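Local coordinates for cell wall surface anchor family protein (PDB 3PF2) that forms the shaft of a Streptococcus agalactiae pilus as its major pilin, here as a C-terminal fragment of two Ig-like domains carrying bound calcium, at residues 217-229 with 238-252. Sequence-based numbering, arbitrary orientation.
Sequences ALIKANTNKNYIA and IKLKSHTDGTFEIKG
In the C-terminal prealbumin-like domain, the excursion that follows helix 216-221 folds back over strands 239-241 and 247-253; Tyr227 buries the most surface, and Asn222 supplies two side-chain hydrogen bonds. The Asn222 amide pairs with the backbone of Lys251 as a neighbouring strand would: OD1 receives Lys251 N at 2.9 Å on a lone pair, and ND2 gives to Lys251 O at 3.0 Å. The second N-H of ND2 runs almost straight (177°) to Leu218 O, so both N-H groups and OD1 are bonded, which holds the amide's rotation; a water links OD1 to Glu249 O. The Tyr227 ring lies over the strand, with Phe248 CA beneath its face in a CH-pi contact, 3.6 Å from the centroid; Asn224 ND2 lies over the rim of the opposite face. A water joins Tyr227 OH to Asp245 OD2. Beside the Tyr227 ring, the Asn226 amide stacks on the His243 imidazole, planes 7° apart, with Asn226 CB 3.4 Å from His243 ND1; chi1 of -176° carries the His243 ring away from its own backbone N and alongside Asn226. Where the 3-10 segment ends, Lys241 N bonds Tyr227 O at 2.9 Å and Ala229 N bonds Lys239 O at 3.0 Å, bridging Ile228 with Leu240. Strand 239-241 also pairs with strand 201-206, while strand 247-253 runs antiparallel to strand 178-190, where Arg185 NE meets Glu249 OE2 in a salt bridge, Tyr295 OH hydrogen-bonds OE1, and Phe186 stacks on Phe248.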
ATOM      1  N   ALA A 217      -2.315 -13.202  -1.228  1.00 23.17           N
ATOM      2  CA  ALA A 217      -1.602 -12.307  -0.298  1.00 22.98           C
ATOM      3  C   ALA A 217      -2.209 -12.289   1.119  1.00 22.93           C
ATOM      4  O   ALA A 217      -1.482 -12.266   2.117  1.00 22.31           O
ATOM      5  CB  ALA A 217      -1.543 -10.907  -0.863  1.00 23.58           C
ATOM      6  N   LEU A 218      -3.540 -12.288   1.201  1.00 23.12           N
ATOM      7  CA  LEU A 218      -4.218 -12.327   2.503  1.00 23.36           C
ATOM      8  C   LEU A 218      -3.994 -13.660   3.208  1.00 23.10           C
ATOM      9  O   LEU A 218      -3.823 -13.707   4.434  1.00 22.75           O
ATOM     10  CB  LEU A 218      -5.710 -12.044   2.356  1.00 23.36           C
ATOM     11  CG  LEU A 218      -6.153 -10.608   2.638  1.00 24.28           C
ATOM     12  CD1 LEU A 218      -7.640 -10.493   2.376  1.00 25.30           C
ATOM     13  CD2 LEU A 218      -5.800 -10.169   4.078  1.00 23.29           C
ATOM     14  N   ILE A 219      -3.978 -14.738   2.426  1.00 23.03           N
ATOM     15  CA  ILE A 219      -3.697 -16.071   2.958  1.00 22.73           C
ATOM     16  C   ILE A 219      -2.301 -16.092   3.600  1.00 22.29           C
ATOM     17  O   ILE A 219      -2.112 -16.607   4.709  1.00 22.42           O
ATOM     18  CB  ILE A 219      -3.856 -17.157   1.865  1.00 22.72           C
ATOM     19  CG1 ILE A 219      -5.343 -17.383   1.555  1.00 22.53           C
ATOM     20  CG2 ILE A 219      -3.189 -18.464   2.295  1.00 23.46           C
ATOM     21  CD1 ILE A 219      -5.623 -18.124   0.255  1.00 23.54           C
ATOM     22  N   LYS A 220      -1.334 -15.487   2.912  1.00 22.07           N
ATOM     23  CA  LYS A 220       0.036 -15.426   3.400  1.00 21.81           C
ATOM     24  C   LYS A 220       0.175 -14.621   4.697  1.00 20.94           C
ATOM     25  O   LYS A 220       1.095 -14.852   5.472  1.00 20.74           O
ATOM     26  CB  LYS A 220       0.960 -14.877   2.299  1.00 22.07           C
ATOM     27  CG  LYS A 220       2.401 -15.348   2.398  1.00 24.13           C
ATOM     28  CD  LYS A 220       3.141 -15.053   1.095  1.00 28.31           C
ATOM     29  CE  LYS A 220       4.605 -15.462   1.177  1.00 30.22           C
ATOM     30  NZ  LYS A 220       5.378 -14.860   0.052  1.00 31.93           N
ATOM     31  N   ALA A 221      -0.764 -13.699   4.934  1.00 20.10           N
ATOM     32  CA  ALA A 221      -0.778 -12.844   6.127  1.00 19.57           C
ATOM     33  C   ALA A 221      -1.534 -13.458   7.316  1.00 19.31           C
ATOM     34  O   ALA A 221      -1.462 -12.966   8.445  1.00 20.02           O
ATOM     35  CB  ALA A 221      -1.391 -11.469   5.774  1.00 19.02           C
ATOM     36  N   ASN A 222      -2.277 -14.514   7.043  1.00 18.83           N
ATOM     37  CA  ASN A 222      -3.064 -15.179   8.062  1.00 19.23           C
ATOM     38  C   ASN A 222      -2.735 -16.667   8.047  1.00 19.74           C
ATOM     39  O   ASN A 222      -3.532 -17.483   7.584  1.00 19.60           O
ATOM     40  CB  ASN A 222      -4.558 -14.929   7.808  1.00 17.67           C
ATOM     41  CG  ASN A 222      -4.950 -13.458   7.989  1.00 17.80           C
ATOM     42  OD1 ASN A 222      -5.394 -13.055   9.069  1.00 13.43           O
ATOM     43  ND2 ASN A 222      -4.787 -12.655   6.930  1.00 16.14           N
ATOM     44  N   THR A 223      -1.556 -16.997   8.567  1.00 21.37           N
ATOM     45  CA  THR A 223      -1.010 -18.362   8.496  1.00 22.99           C
ATOM     46  C   THR A 223      -1.458 -19.290   9.606  1.00 22.83           C
ATOM     47  O   THR A 223      -1.287 -20.516   9.488  1.00 24.02           O
ATOM     48  CB  THR A 223       0.544 -18.374   8.475  1.00 22.75           C
ATOM     49  OG1 THR A 223       1.045 -17.583   9.560  1.00 24.74           O
ATOM     50  CG2 THR A 223       1.059 -17.826   7.165  1.00 25.20           C
ATOM     51  N   ASN A 224      -2.000 -18.735  10.689  1.00 22.13           N
ATOM     52  CA  ASN A 224      -2.426 -19.570  11.798  1.00 21.74           C
ATOM     53  C   ASN A 224      -3.729 -20.282  11.457  1.00 21.45           C
ATOM     54  O   ASN A 224      -4.817 -19.698  11.554  1.00 20.90           O
ATOM     55  CB  ASN A 224      -2.531 -18.783  13.111  1.00 21.71           C
ATOM     56  CG  ASN A 224      -2.804 -19.681  14.311  1.00 21.50           C
ATOM     57  OD1 ASN A 224      -3.160 -20.856  14.161  1.00 20.83           O
ATOM     58  ND2 ASN A 224      -2.639 -19.139  15.506  1.00 20.75           N
ATOM     59  N   LYS A 225      -3.614 -21.551  11.064  1.00 21.05           N
ATOM     60  CA  LYS A 225      -4.793 -22.310  10.633  1.00 21.14           C
ATOM     61  C   LYS A 225      -5.810 -22.560  11.749  1.00 20.02           C
ATOM     62  O   LYS A 225      -6.952 -22.915  11.467  1.00 19.63           O
ATOM     63  CB  LYS A 225      -4.404 -23.633   9.951  1.00 21.37           C
ATOM     64  CG  LYS A 225      -4.057 -23.514   8.484  1.00 24.65           C
ATOM     65  CD  LYS A 225      -3.735 -24.911   7.923  1.00 29.71           C
ATOM     66  CE  LYS A 225      -3.899 -24.989   6.413  1.00 32.26           C
ATOM     67  NZ  LYS A 225      -2.831 -24.252   5.675  1.00 35.36           N
ATOM     68  N   ASN A 226      -5.406 -22.372  13.006  1.00 19.58           N
ATOM     69  CA  ASN A 226      -6.336 -22.501  14.124  1.00 19.64           C
ATOM     70  C   ASN A 226      -7.433 -21.453  14.079  1.00 19.06           C
ATOM     71  O   ASN A 226      -8.504 -21.643  14.654  1.00 18.97           O
ATOM     72  CB  ASN A 226      -5.623 -22.398  15.472  1.00 19.86           C
ATOM     73  CG  ASN A 226      -4.606 -23.496  15.677  1.00 21.60           C
ATOM     74  OD1 ASN A 226      -4.802 -24.629  15.235  1.00 23.76           O
ATOM     75  ND2 ASN A 226      -3.509 -23.163  16.353  1.00 23.05           N
ATOM     76  N   TYR A 227      -7.157 -20.346  13.397  1.00 18.06           N
ATOM     77  CA  TYR A 227      -8.099 -19.239  13.339  1.00 16.87           C
ATOM     78  C   TYR A 227      -8.975 -19.245  12.098  1.00 17.02           C
ATOM     79  O   TYR A 227      -9.788 -18.337  11.924  1.00 16.29           O
ATOM     80  CB  TYR A 227      -7.355 -17.898  13.406  1.00 16.87           C
ATOM     81  CG  TYR A 227      -6.542 -17.669  14.654  1.00 16.50           C
ATOM     82  CD1 TYR A 227      -6.784 -18.392  15.836  1.00 17.50           C
ATOM     83  CD2 TYR A 227      -5.546 -16.696  14.672  1.00 17.32           C
ATOM     84  CE1 TYR A 227      -6.042 -18.151  16.987  1.00 18.33           C
ATOM     85  CE2 TYR A 227      -4.790 -16.460  15.810  1.00 17.81           C
ATOM     86  CZ  TYR A 227      -5.041 -17.193  16.958  1.00 19.36           C
ATOM     87  OH  TYR A 227      -4.303 -16.937  18.083  1.00 20.09           O
ATOM     88  N   ILE A 228      -8.809 -20.248  11.238  1.00 17.36           N
ATOM     89  CA  ILE A 228      -9.488 -20.265   9.943  1.00 18.76           C
ATOM     90  C   ILE A 228     -10.478 -21.426   9.890  1.00 19.37           C
ATOM     91  O   ILE A 228     -10.102 -22.575  10.139  1.00 19.09           O
ATOM     92  CB  ILE A 228      -8.464 -20.368   8.774  1.00 18.87           C
ATOM     93  CG1 ILE A 228      -7.468 -19.199   8.830  1.00 19.92           C
ATOM     94  CG2 ILE A 228      -9.180 -20.403   7.421  1.00 19.91           C
ATOM     95  CD1 ILE A 228      -6.302 -19.323   7.881  1.00 21.82           C
ATOM     96  N   ALA A 229     -11.736 -21.116   9.591  1.00 20.16           N
ATOM     97  CA  ALA A 229     -12.767 -22.134   9.411  1.00 21.27           C
ATOM     98  C   ALA A 229     -12.606 -22.788   8.042  1.00 22.69           C
ATOM     99  O   ALA A 229     -12.763 -22.137   7.003  1.00 22.52           O
ATOM    100  CB  ALA A 229     -14.159 -21.523   9.562  1.00 21.33           C
ATOM    101  N   ILE A 238     -13.991 -15.180   3.272  1.00 19.22           N
ATOM    102  CA  ILE A 238     -13.178 -15.415   4.474  1.00 17.87           C
ATOM    103  C   ILE A 238     -14.080 -15.884   5.611  1.00 17.17           C
ATOM    104  O   ILE A 238     -15.079 -15.244   5.934  1.00 16.85           O
ATOM    105  CB  ILE A 238     -12.368 -14.157   4.879  1.00 18.09           C
ATOM    106  CG1 ILE A 238     -11.233 -13.920   3.877  1.00 16.99           C
ATOM    107  CG2 ILE A 238     -11.794 -14.298   6.316  1.00 17.08           C
ATOM    108  CD1 ILE A 238     -10.513 -12.613   4.003  1.00 15.14           C
ATOM    109  N   LYS A 239     -13.721 -17.019   6.203  1.00 17.07           N
ATOM    110  CA  LYS A 239     -14.461 -17.573   7.332  1.00 17.31           C
ATOM    111  C   LYS A 239     -13.447 -17.896   8.416  1.00 16.45           C
ATOM    112  O   LYS A 239     -12.444 -18.542   8.145  1.00 17.25           O
ATOM    113  CB  LYS A 239     -15.251 -18.827   6.920  1.00 17.91           C
ATOM    114  CG  LYS A 239     -16.170 -18.596   5.728  1.00 20.30           C
ATOM    115  CD  LYS A 239     -16.928 -19.850   5.325  1.00 24.92           C
ATOM    116  CE  LYS A 239     -18.111 -19.517   4.419  1.00 27.89           C
ATOM    117  NZ  LYS A 239     -17.697 -18.940   3.104  1.00 32.76           N
ATOM    118  N   LEU A 240     -13.709 -17.420   9.630  1.00 15.79           N
ATOM    119  CA  LEU A 240     -12.778 -17.536  10.752  1.00 15.03           C
ATOM    120  C   LEU A 240     -13.344 -18.458  11.827  1.00 15.35           C
ATOM    121  O   LEU A 240     -14.536 -18.761  11.818  1.00 14.77           O
ATOM    122  CB  LEU A 240     -12.486 -16.152  11.343  1.00 15.48           C
ATOM    123  CG  LEU A 240     -11.991 -15.076  10.367  1.00 15.31           C
ATOM    124  CD1 LEU A 240     -11.863 -13.732  11.079  1.00 15.93           C
ATOM    125  CD2 LEU A 240     -10.662 -15.480   9.751  1.00 15.70           C
ATOM    126  N   LYS A 241     -12.487 -18.896  12.746  1.00 15.63           N
ATOM    127  CA  LYS A 241     -12.859 -19.889  13.752  1.00 16.04           C
ATOM    128  C   LYS A 241     -12.173 -19.553  15.076  1.00 15.19           C
ATOM    129  O   LYS A 241     -11.020 -19.132  15.088  1.00 15.12           O
ATOM    130  CB  LYS A 241     -12.419 -21.269  13.233  1.00 16.91           C
ATOM    131  CG  LYS A 241     -12.475 -22.454  14.158  1.00 20.25           C
ATOM    132  CD  LYS A 241     -11.923 -23.708  13.448  1.00 23.88           C
ATOM    133  CE  LYS A 241     -10.423 -23.913  13.709  1.00 26.72           C
ATOM    134  NZ  LYS A 241      -9.757 -24.789  12.689  1.00 28.75           N
ATOM    135  N   SER A 242     -12.868 -19.731  16.196  1.00 15.20           N
ATOM    136  CA  SER A 242     -12.183 -19.591  17.474  1.00 15.35           C
ATOM    137  C   SER A 242     -11.381 -20.857  17.788  1.00 15.62           C
ATOM    138  O   SER A 242     -11.869 -21.987  17.595  1.00 15.54           O
ATOM    139  CB  SER A 242     -13.144 -19.227  18.618  1.00 14.61           C
ATOM    140  OG  SER A 242     -14.132 -20.219  18.814  1.00 15.97           O
ATOM    141  N   HIS A 243     -10.151 -20.645  18.247  1.00 16.03           N
ATOM    142  CA  HIS A 243      -9.243 -21.718  18.656  1.00 17.35           C
ATOM    143  C   HIS A 243      -9.681 -22.244  20.034  1.00 17.48           C
ATOM    144  O   HIS A 243     -10.577 -21.685  20.677  1.00 17.17           O
ATOM    145  CB  HIS A 243      -7.799 -21.191  18.648  1.00 17.28           C
ATOM    146  CG  HIS A 243      -6.750 -22.220  18.969  1.00 19.36           C
ATOM    147  ND1 HIS A 243      -6.760 -23.492  18.435  1.00 20.62           N
ATOM    148  CD2 HIS A 243      -5.640 -22.148  19.742  1.00 21.27           C
ATOM    149  CE1 HIS A 243      -5.715 -24.166  18.881  1.00 20.42           C
ATOM    150  NE2 HIS A 243      -5.019 -23.374  19.676  1.00 21.59           N
ATOM    151  N   THR A 244      -9.056 -23.324  20.482  1.00 18.45           N
ATOM    152  CA  THR A 244      -9.444 -23.969  21.738  1.00 19.18           C
ATOM    153  C   THR A 244      -9.214 -23.103  22.983  1.00 19.37           C
ATOM    154  O   THR A 244      -9.662 -23.463  24.069  1.00 20.32           O
ATOM    155  CB  THR A 244      -8.719 -25.314  21.899  1.00 19.25           C
ATOM    156  OG1 THR A 244      -7.308 -25.106  21.778  1.00 19.39           O
ATOM    157  CG2 THR A 244      -9.169 -26.283  20.822  1.00 20.25           C
ATOM    158  N   ASP A 245      -8.500 -21.983  22.822  1.00 18.90           N
ATOM    159  CA  ASP A 245      -8.322 -20.982  23.888  1.00 19.02           C
ATOM    160  C   ASP A 245      -9.257 -19.782  23.691  1.00 18.19           C
ATOM    161  O   ASP A 245      -9.105 -18.744  24.343  1.00 19.01           O
ATOM    162  CB  ASP A 245      -6.850 -20.516  23.979  1.00 19.15           C
ATOM    163  CG  ASP A 245      -6.335 -19.897  22.682  1.00 19.82           C
ATOM    164  OD1 ASP A 245      -7.131 -19.686  21.743  1.00 18.72           O
ATOM    165  OD2 ASP A 245      -5.117 -19.623  22.595  1.00 20.76           O
ATOM    166  N   GLY A 246     -10.226 -19.938  22.794  1.00 17.25           N
ATOM    167  CA  GLY A 246     -11.206 -18.892  22.509  1.00 16.18           C
ATOM    168  C   GLY A 246     -10.725 -17.842  21.515  1.00 15.81           C
ATOM    169  O   GLY A 246     -11.534 -17.087  20.988  1.00 15.13           O
ATOM    170  N   THR A 247      -9.422 -17.815  21.224  1.00 15.16           N
ATOM    171  CA  THR A 247      -8.880 -16.689  20.443  1.00 14.99           C
ATOM    172  C   THR A 247      -8.969 -16.884  18.937  1.00 14.16           C
ATOM    173  O   THR A 247      -9.026 -18.009  18.435  1.00 14.15           O
ATOM    174  CB  THR A 247      -7.405 -16.366  20.783  1.00 15.07           C
ATOM    175  OG1 THR A 247      -6.559 -17.392  20.255  1.00 15.67           O
ATOM    176  CG2 THR A 247      -7.204 -16.201  22.280  1.00 15.77           C
ATOM    177  N   PHE A 248      -9.005 -15.757  18.230  1.00 13.17           N
ATOM    178  CA  PHE A 248      -8.760 -15.716  16.804  1.00 12.34           C
ATOM    179  C   PHE A 248      -8.467 -14.286  16.387  1.00 12.50           C
ATOM    180  O   PHE A 248      -8.637 -13.362  17.186  1.00 11.95           O
ATOM    181  CB  PHE A 248      -9.895 -16.354  15.983  1.00 12.59           C
ATOM    182  CG  PHE A 248     -11.236 -15.668  16.101  1.00 11.51           C
ATOM    183  CD1 PHE A 248     -11.692 -14.848  15.065  1.00 11.67           C
ATOM    184  CD2 PHE A 248     -12.070 -15.886  17.196  1.00 12.91           C
ATOM    185  CE1 PHE A 248     -12.942 -14.246  15.121  1.00 11.98           C
ATOM    186  CE2 PHE A 248     -13.330 -15.276  17.276  1.00 11.83           C
ATOM    187  CZ  PHE A 248     -13.768 -14.455  16.227  1.00 11.52           C
ATOM    188  N   GLU A 249      -8.005 -14.124  15.154  1.00 12.18           N
ATOM    189  CA  GLU A 249      -7.545 -12.820  14.662  1.00 12.34           C
ATOM    190  C   GLU A 249      -7.786 -12.692  13.169  1.00 12.19           C
ATOM    191  O   GLU A 249      -7.962 -13.690  12.471  1.00 11.97           O
ATOM    192  CB  GLU A 249      -6.037 -12.655  14.917  1.00 13.26           C
ATOM    193  CG  GLU A 249      -5.614 -12.724  16.386  1.00 14.47           C
ATOM    194  CD  GLU A 249      -4.129 -12.551  16.576  1.00 15.14           C
ATOM    195  OE1 GLU A 249      -3.386 -12.551  15.562  1.00 15.78           O
ATOM    196  OE2 GLU A 249      -3.713 -12.409  17.747  1.00 17.23           O
ATOM    197  N   ILE A 250      -7.804 -11.452  12.676  1.00 11.56           N
ATOM    198  CA  ILE A 250      -7.722 -11.207  11.241  1.00 11.29           C
ATOM    199  C   ILE A 250      -6.640 -10.149  11.040  1.00 11.70           C
ATOM    200  O   ILE A 250      -6.617  -9.134  11.745  1.00 11.67           O
ATOM    201  CB  ILE A 250      -9.095 -10.792  10.628  1.00 11.25           C
ATOM    202  CG1 ILE A 250      -8.995 -10.587   9.107  1.00 12.50           C
ATOM    203  CG2 ILE A 250      -9.644  -9.526  11.299  1.00 10.89           C
ATOM    204  CD1 ILE A 250      -8.730 -11.869   8.313  1.00 12.44           C
ATOM    205  N   LYS A 251      -5.748 -10.393  10.084  1.00 11.51           N
ATOM    206  CA  LYS A 251      -4.632  -9.483   9.826  1.00 11.40           C
ATOM    207  C   LYS A 251      -4.693  -8.944   8.406  1.00 11.73           C
ATOM    208  O   LYS A 251      -4.868  -9.701   7.446  1.00 12.83           O
ATOM    209  CB  LYS A 251      -3.280 -10.176  10.061  1.00 11.07           C
ATOM    210  CG  LYS A 251      -3.126 -10.772  11.461  1.00 12.90           C
ATOM    211  CD  LYS A 251      -1.732 -11.330  11.711  1.00 14.22           C
ATOM    212  CE  LYS A 251      -0.740 -10.208  11.977  1.00 16.40           C
ATOM    213  NZ  LYS A 251       0.546 -10.688  12.589  1.00 18.58           N
ATOM    214  N   GLY A 252      -4.573  -7.630   8.283  1.00 11.35           N
ATOM    215  CA  GLY A 252      -4.412  -7.024   6.970  1.00 11.14           C
ATOM    216  C   GLY A 252      -5.659  -6.446   6.335  1.00 11.36           C
ATOM    217  O   GLY A 252      -5.823  -6.513   5.121  1.00 11.61           O
TER
HETATM  218  O   HOH W   1      -5.553 -14.605  11.413  1.00 23.36           O
HETATM  219  O   HOH W   2      -3.874 -18.926  20.060  1.00 30.78           O
HETATM  220  O   HOH W   3     -11.917 -19.314   5.330  1.00 26.80           O